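Local atomic coordinates of carboxypeptidase A (PDB entry 1JQG), a protein that probably acts as a zinc-dependent carboxypeptidase of the M14 family, removing residues from the C-terminal end of peptide chains, and is made as a proenzyme. Residues S111-L116 with L131-K136. Residues are numbered along the deposited sequence; the frame is centred on the assembly and turned at random.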
loop_
_atom_site.group_PDB
_atom_site.type_symbol
_atom_site.label_atom_id
_atom_site.label_comp_id
_atom_site.label_asym_id
_atom_site.label_seq_id
_atom_site.Cartn_x
_atom_site.Cartn_y
_atom_site.Cartn_z
ATOM N N SER A 111 11.024 8.862 -20.442
ATOM C CA SER A 111 10.463 7.567 -20.144
ATOM C C SER A 111 9.988 6.915 -21.421
ATOM O O SER A 111 9.487 7.576 -22.302
ATOM C CB SER A 111 9.263 7.678 -19.211
ATOM O OG SER A 111 8.866 6.416 -18.712
ATOM N N THR A 112 10.167 5.613 -21.535
ATOM C CA THR A 112 9.790 4.886 -22.749
ATOM C C THR A 112 9.043 3.619 -22.368
ATOM O O THR A 112 8.955 3.150 -21.233
ATOM C CB THR A 112 11.006 4.586 -23.647
ATOM O OG1 THR A 112 10.588 3.954 -24.842
ATOM C CG2 THR A 112 11.887 3.553 -22.952
ATOM N N ARG A 113 8.463 2.950 -23.360
ATOM C CA ARG A 113 7.717 1.712 -23.152
ATOM C C ARG A 113 8.569 0.596 -22.558
ATOM O O ARG A 113 8.123 -0.163 -21.691
ATOM C CB ARG A 113 7.028 1.337 -24.454
ATOM C CG ARG A 113 6.127 0.109 -24.389
ATOM C CD ARG A 113 5.368 -0.102 -25.699
ATOM N NE ARG A 113 4.487 -1.264 -25.632
ATOM C CZ ARG A 113 3.220 -1.271 -26.050
ATOM N NH1 ARG A 113 2.503 -2.391 -25.950
ATOM N NH2 ARG A 113 2.548 -0.246 -26.566
ATOM N N SER A 114 9.811 0.415 -23.005
ATOM C CA SER A 114 10.694 -0.642 -22.528
ATOM C C SER A 114 11.467 -0.248 -21.268
ATOM O O SER A 114 12.093 -1.104 -20.616
ATOM C CB SER A 114 11.706 -1.103 -23.593
ATOM O OG SER A 114 12.612 -0.124 -24.101
ATOM N N ARG A 115 11.555 1.043 -20.962
ATOM C CA ARG A 115 12.276 1.572 -19.828
ATOM C C ARG A 115 11.523 2.690 -19.121
ATOM O O ARG A 115 11.561 3.855 -19.512
ATOM C CB ARG A 115 13.666 2.067 -20.233
ATOM C CG ARG A 115 14.651 1.063 -20.786
ATOM C CD ARG A 115 15.137 0.027 -19.788
ATOM N NE ARG A 115 15.576 -1.208 -20.519
ATOM C CZ ARG A 115 16.871 -1.407 -20.711
ATOM N NH1 ARG A 115 17.756 -0.498 -20.254
ATOM N NH2 ARG A 115 17.291 -2.495 -21.338
ATOM N N LEU A 116 10.807 2.366 -18.054
ATOM C CA LEU A 116 10.113 3.339 -17.223
ATOM C C LEU A 116 11.086 4.069 -16.312
ATOM O O LEU A 116 11.761 3.418 -15.535
ATOM C CB LEU A 116 9.031 2.654 -16.397
ATOM C CG LEU A 116 7.853 2.024 -17.155
ATOM C CD1 LEU A 116 6.810 1.519 -16.180
ATOM C CD2 LEU A 116 7.127 2.933 -18.148
ATOM N N LEU A 131 5.873 -4.461 -18.459
ATOM C CA LEU A 131 6.067 -5.844 -18.042
ATOM C C LEU A 131 6.269 -6.802 -19.195
ATOM O O LEU A 131 7.089 -7.718 -19.082
ATOM C CB LEU A 131 4.894 -6.357 -17.180
ATOM C CG LEU A 131 4.618 -5.555 -15.895
ATOM C CD1 LEU A 131 3.505 -6.204 -15.077
ATOM C CD2 LEU A 131 5.902 -5.347 -15.091
ATOM N N GLN A 132 5.466 -6.629 -20.248
ATOM C CA GLN A 132 5.550 -7.470 -21.446
ATOM C C GLN A 132 6.799 -7.254 -22.263
ATOM O O GLN A 132 7.318 -8.166 -22.911
ATOM C CB GLN A 132 4.313 -7.251 -22.323
ATOM C CG GLN A 132 3.033 -7.735 -21.674
ATOM C CD GLN A 132 1.800 -7.317 -22.434
ATOM O OE1 GLN A 132 0.975 -6.519 -21.962
ATOM N NE2 GLN A 132 1.668 -7.826 -23.632
ATOM N N GLU A 133 7.366 -6.071 -22.228
ATOM C CA GLU A 133 8.549 -5.697 -22.970
ATOM C C GLU A 133 9.782 -6.271 -22.305
ATOM O O GLU A 133 10.770 -6.743 -22.917
ATOM C CB GLU A 133 8.688 -4.183 -23.106
ATOM C CG GLU A 133 7.566 -3.527 -23.922
ATOM C CD GLU A 133 7.501 -4.084 -25.345
ATOM O OE1 GLU A 133 8.530 -3.872 -26.026
ATOM O OE2 GLU A 133 6.472 -4.682 -25.719
ATOM N N LEU A 134 9.709 -6.361 -20.995
ATOM C CA LEU A 134 10.780 -6.923 -20.182
ATOM C C LEU A 134 10.939 -8.402 -20.466
ATOM O O LEU A 134 12.066 -8.912 -20.628
ATOM C CB LEU A 134 10.409 -6.653 -18.709
ATOM C CG LEU A 134 11.431 -5.921 -17.854
ATOM C CD1 LEU A 134 11.957 -4.641 -18.487
ATOM C CD2 LEU A 134 10.812 -5.592 -16.493
ATOM N N ALA A 135 9.795 -9.104 -20.629
ATOM C CA ALA A 135 9.866 -10.534 -20.936
ATOM C C ALA A 135 10.403 -10.865 -22.326
ATOM O O ALA A 135 10.844 -12.001 -22.541
ATOM C CB ALA A 135 8.515 -11.224 -20.763
ATOM N N LYS A 136 10.353 -9.906 -23.241
ATOM C CA LYS A 136 10.988 -10.030 -24.553
ATOM C C LYS A 136 12.502 -9.822 -24.568
ATOM O O LYS A 136 13.212 -10.491 -25.286
ATOM C CB LYS A 136 10.404 -8.951 -25.480
ATOM C CG LYS A 136 8.926 -9.158 -25.776
ATOM C CD LYS A 136 8.430 -8.123 -26.785
ATOM C CE LYS A 136 6.892 -7.994 -26.721
ATOM N NZ LYS A 136 6.440 -6.822 -27.533
#
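One carboxylate oxygen, Glu133 OE2, lies between two cationic side chains but is held unequally. From the loop 111-116, Arg113 NE makes only a long salt bridge to Glu133 OE2 at 4.0 Å. From the next turn of the helix, Lys136 NZ donates a hydrogen bond of 2.8 Å to Glu133 OE2, arriving on its syn side, 27° out of the carboxylate plane. The guanidinium approaches obliquely, its plane 87° from that of the carboxylate, so the two groups do not form a flat, two-pronged pair. Behind the charged ends the aliphatic parts meet: Arg113, extended from CG to NE, places its CG 3.9 Å from Glu133 CG. Glu133 folds at chi2 (-59°), which sets its carboxylate beside the arginine chain. The backbones approach most closely at Ser114 and Glu133, 5.5 Å from CA to CA, and Ser114 CA lies 4.1 Å from Glu133 CB. Leu134 CD1 reaches to 4.1 Å from Ser114 O, while the same leucine packs on Leu159 of strand 155-161 and on Ile195 and Ile200 of helix 187-200. Within the loop, Thr112 N donates a hydrogen bond to Arg115 O (3.0 Å). Arg115 NH2 adds a salt bridge to Glu137 OE2 of helix 124-137. Arg113, Glu133 and Lys136 thus form a salt-bridge network that joins the loop after helix 92-108 to helix 124-137, away from the zinc site. With no hydrogen bond between the two segments, cohesion rests on modest carbon packing and a loose electrostatic link; the positive charges would probably stabilise Glu133 as a carboxylate.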